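Local coordinates for TRAP dicarboxylate transporter, DctP subunit (Anaerococcus prevoti, PDB 4N91), which binds D-glucuronate in both its alpha and beta forms and probably serves as the solute-binding component of a TRAP transport system, at residues L220-Y234 / A284-P298. Residues are numbered along the deposited sequence; the frame is centred on the assembly and turned at random.
Sequences LTDNGHGEVCKYYSY and AKEKASEMGVEFIYP
With its CG swung away from the backbone N (chi1 -174°), Tyr232 sends its ring toward Phe295, whose CG lies opposite its own carbonyl carbon; Tyr232 CD1 thereby reaches the edge of the Phe295 ring, 3.6 Å from Phe295 CD1. Tyr234 CE2 approaches the same Phe295 CD1 at 3.5 Å. Beyond it the Tyr234 and Tyr297 rings run side by side, planes 13° apart but slid until they barely overlap, completing a four-ring aromatic cluster. The backbones pair as parallel strands: Tyr232 N donates to Glu294 O (3.0 Å, nearly straight at 178°), and Tyr232 O accepts from Ile296 N at 2.8 Å.

Where the strands begin, the bent Lys230 chain passes over Gly292 and its NZ bonds to Met291 O (3.0 Å) and Gly226 O (2.7 Å), tying the Schellman turn closing helix 256-290 to the loop that holds Gly226. A leucine in its place would probably leave both carbonyls without this donor and the turn less firmly tied. Further back, Thr221 CG2 lies against Lys287 CG at 3.6 Å. Strand 294-296 is an outermost strand of a mixed sheet, parallel to strand 231-238, whose other neighbour is the antiparallel strand 154-158, while helix 256-290 packs against helix 218-221.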
loop_
_atom_site.group_PDB
_atom_site.type_symbol
_atom_site.label_atom_id
_atom_site.label_comp_id
_atom_site.label_asym_id
_atom_site.label_seq_id
_atom_site.Cartn_x
_atom_site.Cartn_y
_atom_site.Cartn_z
ATOM N N LEU A 220 -12.205 3.243 -6.352
ATOM C CA LEU A 220 -13.354 3.814 -7.027
ATOM C C LEU A 220 -14.623 3.031 -6.723
ATOM O O LEU A 220 -15.700 3.595 -6.648
ATOM C CB LEU A 220 -13.159 3.791 -8.544
ATOM C CG LEU A 220 -11.994 4.615 -9.091
ATOM C CD1 LEU A 220 -11.783 4.349 -10.572
ATOM C CD2 LEU A 220 -12.261 6.092 -8.841
ATOM N N THR A 221 -14.467 1.720 -6.586
ATOM C CA THR A 221 -15.613 0.810 -6.564
ATOM C C THR A 221 -15.829 0.293 -5.150
ATOM O O THR A 221 -16.860 0.579 -4.537
ATOM C CB THR A 221 -15.427 -0.326 -7.594
ATOM O OG1 THR A 221 -14.172 -0.994 -7.351
ATOM C CG2 THR A 221 -15.453 0.229 -9.014
ATOM N N ASP A 222 -14.827 -0.392 -4.602
ATOM C CA ASP A 222 -14.951 -0.986 -3.289
ATOM C C ASP A 222 -15.187 0.078 -2.217
ATOM O O ASP A 222 -15.923 -0.142 -1.240
ATOM C CB ASP A 222 -13.700 -1.810 -2.970
ATOM C CG ASP A 222 -14.000 -2.979 -2.065
ATOM O OD1 ASP A 222 -15.062 -3.625 -2.255
ATOM O OD2 ASP A 222 -13.189 -3.243 -1.163
ATOM N N ASN A 223 -14.566 1.251 -2.390
ATOM C CA ASN A 223 -14.667 2.325 -1.413
ATOM C C ASN A 223 -15.554 3.470 -1.886
ATOM O O ASN A 223 -15.724 4.450 -1.177
ATOM C CB ASN A 223 -13.283 2.830 -1.034
ATOM C CG ASN A 223 -12.356 1.688 -0.674
ATOM O OD1 ASN A 223 -11.642 1.159 -1.529
ATOM N ND2 ASN A 223 -12.457 1.219 0.564
ATOM N N GLY A 224 -16.131 3.310 -3.078
ATOM C CA GLY A 224 -17.132 4.223 -3.582
ATOM C C GLY A 224 -16.642 5.566 -4.101
ATOM O O GLY A 224 -17.455 6.442 -4.383
ATOM N N HIS A 225 -15.328 5.757 -4.258
ATOM C CA HIS A 225 -14.863 7.074 -4.662
ATOM C C HIS A 225 -15.308 7.455 -6.073
ATOM O O HIS A 225 -15.349 8.635 -6.424
ATOM C CB HIS A 225 -13.346 7.180 -4.578
ATOM C CG HIS A 225 -12.805 6.944 -3.210
ATOM N ND1 HIS A 225 -11.457 6.928 -2.941
ATOM C CD2 HIS A 225 -13.424 6.679 -2.034
ATOM C CE1 HIS A 225 -11.262 6.665 -1.664
ATOM N NE2 HIS A 225 -12.438 6.511 -1.089
ATOM N N GLY A 226 -15.622 6.455 -6.879
ATOM C CA GLY A 226 -16.122 6.692 -8.224
ATOM C C GLY A 226 -17.539 7.211 -8.272
ATOM O O GLY A 226 -18.028 7.617 -9.342
ATOM N N GLU A 227 -18.204 7.252 -7.122
ATOM C CA GLU A 227 -19.528 7.880 -7.047
ATOM C C GLU A 227 -19.383 9.392 -7.186
ATOM O O GLU A 227 -20.272 10.064 -7.717
ATOM C CB GLU A 227 -20.224 7.548 -5.719
ATOM C CG GLU A 227 -20.596 6.110 -5.554
ATOM C CD GLU A 227 -21.265 5.839 -4.211
ATOM O OE1 GLU A 227 -21.635 6.819 -3.519
ATOM O OE2 GLU A 227 -21.417 4.649 -3.855
ATOM N N VAL A 228 -18.267 9.931 -6.688
ATOM C CA VAL A 228 -18.006 11.348 -6.720
ATOM C C VAL A 228 -17.013 11.711 -7.820
ATOM O O VAL A 228 -17.198 12.698 -8.522
ATOM C CB VAL A 228 -17.417 11.828 -5.387
ATOM C CG1 VAL A 228 -16.972 13.292 -5.496
ATOM C CG2 VAL A 228 -18.412 11.617 -4.249
ATOM N N CYS A 229 -15.954 10.906 -7.974
ATOM C CA CYS A 229 -14.890 11.214 -8.930
ATOM C C CYS A 229 -14.984 10.400 -10.182
ATOM O O CYS A 229 -14.804 9.179 -10.150
ATOM C CB CYS A 229 -13.501 10.977 -8.336
ATOM S SG CYS A 229 -13.145 12.101 -6.957
ATOM N N LYS A 230 -15.265 11.059 -11.307
ATOM C CA LYS A 230 -15.446 10.323 -12.541
ATOM C C LYS A 230 -14.310 10.483 -13.540
ATOM O O LYS A 230 -14.436 10.032 -14.672
ATOM C CB LYS A 230 -16.749 10.724 -13.241
ATOM C CG LYS A 230 -17.997 10.764 -12.378
ATOM C CD LYS A 230 -18.511 9.383 -12.080
ATOM C CE LYS A 230 -19.925 9.487 -11.477
ATOM N NZ LYS A 230 -20.269 8.254 -10.778
ATOM N N TYR A 231 -13.240 11.180 -13.153
ATOM C CA TYR A 231 -12.068 11.297 -14.021
ATOM C C TYR A 231 -10.894 10.571 -13.365
ATOM O O TYR A 231 -10.371 11.025 -12.348
ATOM C CB TYR A 231 -11.677 12.749 -14.258
ATOM C CG TYR A 231 -12.756 13.592 -14.902
ATOM C CD1 TYR A 231 -13.071 13.452 -16.251
ATOM C CD2 TYR A 231 -13.445 14.535 -14.174
ATOM C CE1 TYR A 231 -14.051 14.229 -16.829
ATOM C CE2 TYR A 231 -14.441 15.308 -14.751
ATOM C CZ TYR A 231 -14.745 15.142 -16.066
ATOM O OH TYR A 231 -15.713 15.960 -16.637
ATOM N N TYR A 232 -10.486 9.458 -13.956
ATOM C CA TYR A 232 -9.372 8.679 -13.435
ATOM C C TYR A 232 -8.291 8.671 -14.488
ATOM O O TYR A 232 -8.487 8.140 -15.579
ATOM C CB TYR A 232 -9.806 7.265 -13.071
ATOM C CG TYR A 232 -8.738 6.419 -12.379
ATOM C CD1 TYR A 232 -7.737 5.804 -13.095
ATOM C CD2 TYR A 232 -8.763 6.217 -11.012
ATOM C CE1 TYR A 232 -6.777 5.015 -12.480
ATOM C CE2 TYR A 232 -7.783 5.442 -10.378
ATOM C CZ TYR A 232 -6.797 4.836 -11.139
ATOM O OH TYR A 232 -5.841 4.072 -10.545
ATOM N N SER A 233 -7.151 9.265 -14.151
ATOM C CA SER A 233 -6.089 9.534 -15.105
ATOM C C SER A 233 -4.809 8.737 -14.785
ATOM O O SER A 233 -4.164 8.985 -13.780
ATOM C CB SER A 233 -5.788 11.031 -15.114
ATOM O OG SER A 233 -4.737 11.342 -16.018
ATOM N N TYR A 234 -4.451 7.806 -15.663
ATOM C CA TYR A 234 -3.398 6.843 -15.412
ATOM C C TYR A 234 -1.987 7.414 -15.507
ATOM O O TYR A 234 -1.205 7.041 -16.400
ATOM C CB TYR A 234 -3.548 5.674 -16.376
ATOM C CG TYR A 234 -4.567 4.604 -15.999
ATOM C CD1 TYR A 234 -4.278 3.669 -15.015
ATOM C CD2 TYR A 234 -5.782 4.489 -16.649
ATOM C CE1 TYR A 234 -5.157 2.682 -14.682
ATOM C CE2 TYR A 234 -6.688 3.493 -16.302
ATOM C CZ TYR A 234 -6.349 2.580 -15.326
ATOM O OH TYR A 234 -7.208 1.570 -15.006
ATOM N N ALA A 284 -12.939 -4.299 -10.967
ATOM C CA ALA A 284 -13.069 -2.912 -10.538
ATOM C C ALA A 284 -13.075 -1.987 -11.751
ATOM O O ALA A 284 -13.875 -1.041 -11.834
ATOM C CB ALA A 284 -11.960 -2.544 -9.594
ATOM N N LYS A 285 -12.213 -2.260 -12.711
ATOM C CA LYS A 285 -12.163 -1.402 -13.894
ATOM C C LYS A 285 -13.514 -1.429 -14.613
ATOM O O LYS A 285 -13.994 -0.398 -15.067
ATOM C CB LYS A 285 -11.066 -1.835 -14.857
ATOM C CG LYS A 285 -9.654 -1.633 -14.339
ATOM C CD LYS A 285 -8.668 -2.138 -15.377
ATOM C CE LYS A 285 -7.345 -2.488 -14.772
ATOM N NZ LYS A 285 -6.460 -3.076 -15.812
ATOM N N GLU A 286 -14.123 -2.610 -14.707
ATOM C CA GLU A 286 -15.388 -2.760 -15.415
ATOM C C GLU A 286 -16.523 -2.062 -14.661
ATOM O O GLU A 286 -17.341 -1.336 -15.252
ATOM C CB GLU A 286 -15.691 -4.244 -15.625
ATOM C CG GLU A 286 -17.155 -4.553 -15.964
ATOM C CD GLU A 286 -17.590 -3.970 -17.295
ATOM O OE1 GLU A 286 -16.708 -3.560 -18.082
ATOM O OE2 GLU A 286 -18.817 -3.919 -17.555
ATOM N N LYS A 287 -16.578 -2.275 -13.355
ATOM C CA LYS A 287 -17.605 -1.675 -12.528
ATOM C C LYS A 287 -17.470 -0.139 -12.530
ATOM O O LYS A 287 -18.469 0.580 -12.607
ATOM C CB LYS A 287 -17.538 -2.249 -11.114
ATOM C CG LYS A 287 -18.406 -1.542 -10.085
ATOM C CD LYS A 287 -19.864 -1.980 -10.127
ATOM C CE LYS A 287 -20.722 -1.117 -9.193
ATOM N NZ LYS A 287 -20.054 -0.840 -7.879
ATOM N N ALA A 288 -16.236 0.360 -12.482
ATOM C CA ALA A 288 -16.006 1.811 -12.572
ATOM C C ALA A 288 -16.557 2.370 -13.889
ATOM O O ALA A 288 -17.243 3.397 -13.914
ATOM C CB ALA A 288 -14.525 2.124 -12.437
ATOM N N SER A 289 -16.283 1.682 -14.988
ATOM C CA SER A 289 -16.839 2.100 -16.269
ATOM C C SER A 289 -18.363 2.170 -16.197
ATOM O O SER A 289 -18.975 3.137 -16.637
ATOM C CB SER A 289 -16.404 1.143 -17.369
ATOM O OG SER A 289 -15.031 1.320 -17.656
ATOM N N GLU A 290 -18.977 1.156 -15.599
ATOM C CA GLU A 290 -20.421 1.100 -15.515
ATOM C C GLU A 290 -20.981 2.212 -14.632
ATOM O O GLU A 290 -22.098 2.670 -14.861
ATOM C CB GLU A 290 -20.869 -0.266 -14.990
ATOM C CG GLU A 290 -20.547 -1.415 -15.922
ATOM C CD GLU A 290 -20.898 -2.769 -15.315
ATOM O OE1 GLU A 290 -21.122 -2.841 -14.088
ATOM O OE2 GLU A 290 -20.945 -3.760 -16.066
HETATM N N MSE A 291 -20.195 2.654 -13.648
HETATM C CA MSE A 291 -20.556 3.739 -12.743
HETATM C C MSE A 291 -20.407 5.114 -13.409
HETATM O O MSE A 291 -20.769 6.131 -12.826
HETATM C CB MSE A 291 -19.653 3.727 -11.505
HETATM C CG MSE A 291 -19.926 2.650 -10.516
HETATM SE SE MSE A 291 -18.469 2.697 -9.200
HETATM C CE MSE A 291 -18.819 4.435 -8.464
ATOM N N GLY A 292 -19.821 5.159 -14.597
ATOM C CA GLY A 292 -19.637 6.424 -15.285
ATOM C C GLY A 292 -18.238 7.004 -15.186
ATOM O O GLY A 292 -17.998 8.139 -15.594
ATOM N N VAL A 293 -17.289 6.245 -14.650
ATOM C CA VAL A 293 -15.935 6.769 -14.590
ATOM C C VAL A 293 -15.321 6.760 -15.976
ATOM O O VAL A 293 -15.411 5.778 -16.723
ATOM C CB VAL A 293 -15.054 5.968 -13.607
ATOM C CG1 VAL A 293 -13.600 6.438 -13.655
ATOM C CG2 VAL A 293 -15.612 6.055 -12.206
ATOM N N GLU A 294 -14.687 7.866 -16.310
ATOM C CA GLU A 294 -13.909 7.973 -17.522
ATOM C C GLU A 294 -12.436 7.794 -17.241
ATOM O O GLU A 294 -11.845 8.487 -16.397
ATOM C CB GLU A 294 -14.172 9.315 -18.198
ATOM C CG GLU A 294 -13.306 9.543 -19.447
ATOM C CD GLU A 294 -13.546 10.890 -20.064
ATOM O OE1 GLU A 294 -14.554 11.525 -19.696
ATOM O OE2 GLU A 294 -12.738 11.312 -20.920
ATOM N N PHE A 295 -11.826 6.841 -17.933
ATOM C CA PHE A 295 -10.407 6.604 -17.787
ATOM C C PHE A 295 -9.644 7.420 -18.826
ATOM O O PHE A 295 -10.005 7.461 -20.001
ATOM C CB PHE A 295 -10.101 5.103 -17.879
ATOM C CG PHE A 295 -10.624 4.321 -16.714
ATOM C CD1 PHE A 295 -9.944 4.335 -15.515
ATOM C CD2 PHE A 295 -11.785 3.583 -16.807
ATOM C CE1 PHE A 295 -10.399 3.639 -14.430
ATOM C CE2 PHE A 295 -12.272 2.893 -15.715
ATOM C CZ PHE A 295 -11.572 2.914 -14.513
ATOM N N ILE A 296 -8.631 8.122 -18.353
ATOM C CA ILE A 296 -7.745 8.922 -19.178
ATOM C C ILE A 296 -6.335 8.336 -19.145
ATOM O O ILE A 296 -5.910 7.789 -18.118
ATOM C CB ILE A 296 -7.730 10.378 -18.666
ATOM C CG1 ILE A 296 -9.146 10.963 -18.746
ATOM C CG2 ILE A 296 -6.743 11.213 -19.459
ATOM C CD1 ILE A 296 -9.291 12.269 -18.007
ATOM N N TYR A 297 -5.634 8.420 -20.288
ATOM C CA TYR A 297 -4.289 7.858 -20.430
ATOM C C TYR A 297 -3.316 8.956 -20.792
ATOM O O TYR A 297 -2.972 9.131 -21.970
ATOM C CB TYR A 297 -4.305 6.740 -21.493
ATOM C CG TYR A 297 -5.331 5.689 -21.154
ATOM C CD1 TYR A 297 -5.009 4.627 -20.340
ATOM C CD2 TYR A 297 -6.641 5.804 -21.592
ATOM C CE1 TYR A 297 -5.964 3.676 -19.999
ATOM C CE2 TYR A 297 -7.600 4.857 -21.251
ATOM C CZ TYR A 297 -7.244 3.801 -20.443
ATOM O OH TYR A 297 -8.195 2.863 -20.092
ATOM N N PRO A 298 -2.875 9.723 -19.787
ATOM C CA PRO A 298 -2.053 10.896 -20.058
ATOM C C PRO A 298 -0.616 10.522 -20.395
ATOM O O PRO A 298 -0.147 9.429 -20.078
ATOM C CB PRO A 298 -2.092 11.648 -18.728
ATOM C CG PRO A 298 -2.220 10.549 -17.697
ATOM C CD PRO A 298 -3.148 9.555 -18.343
HETATM O O HOH W 1 -1.065 6.968 -19.175
#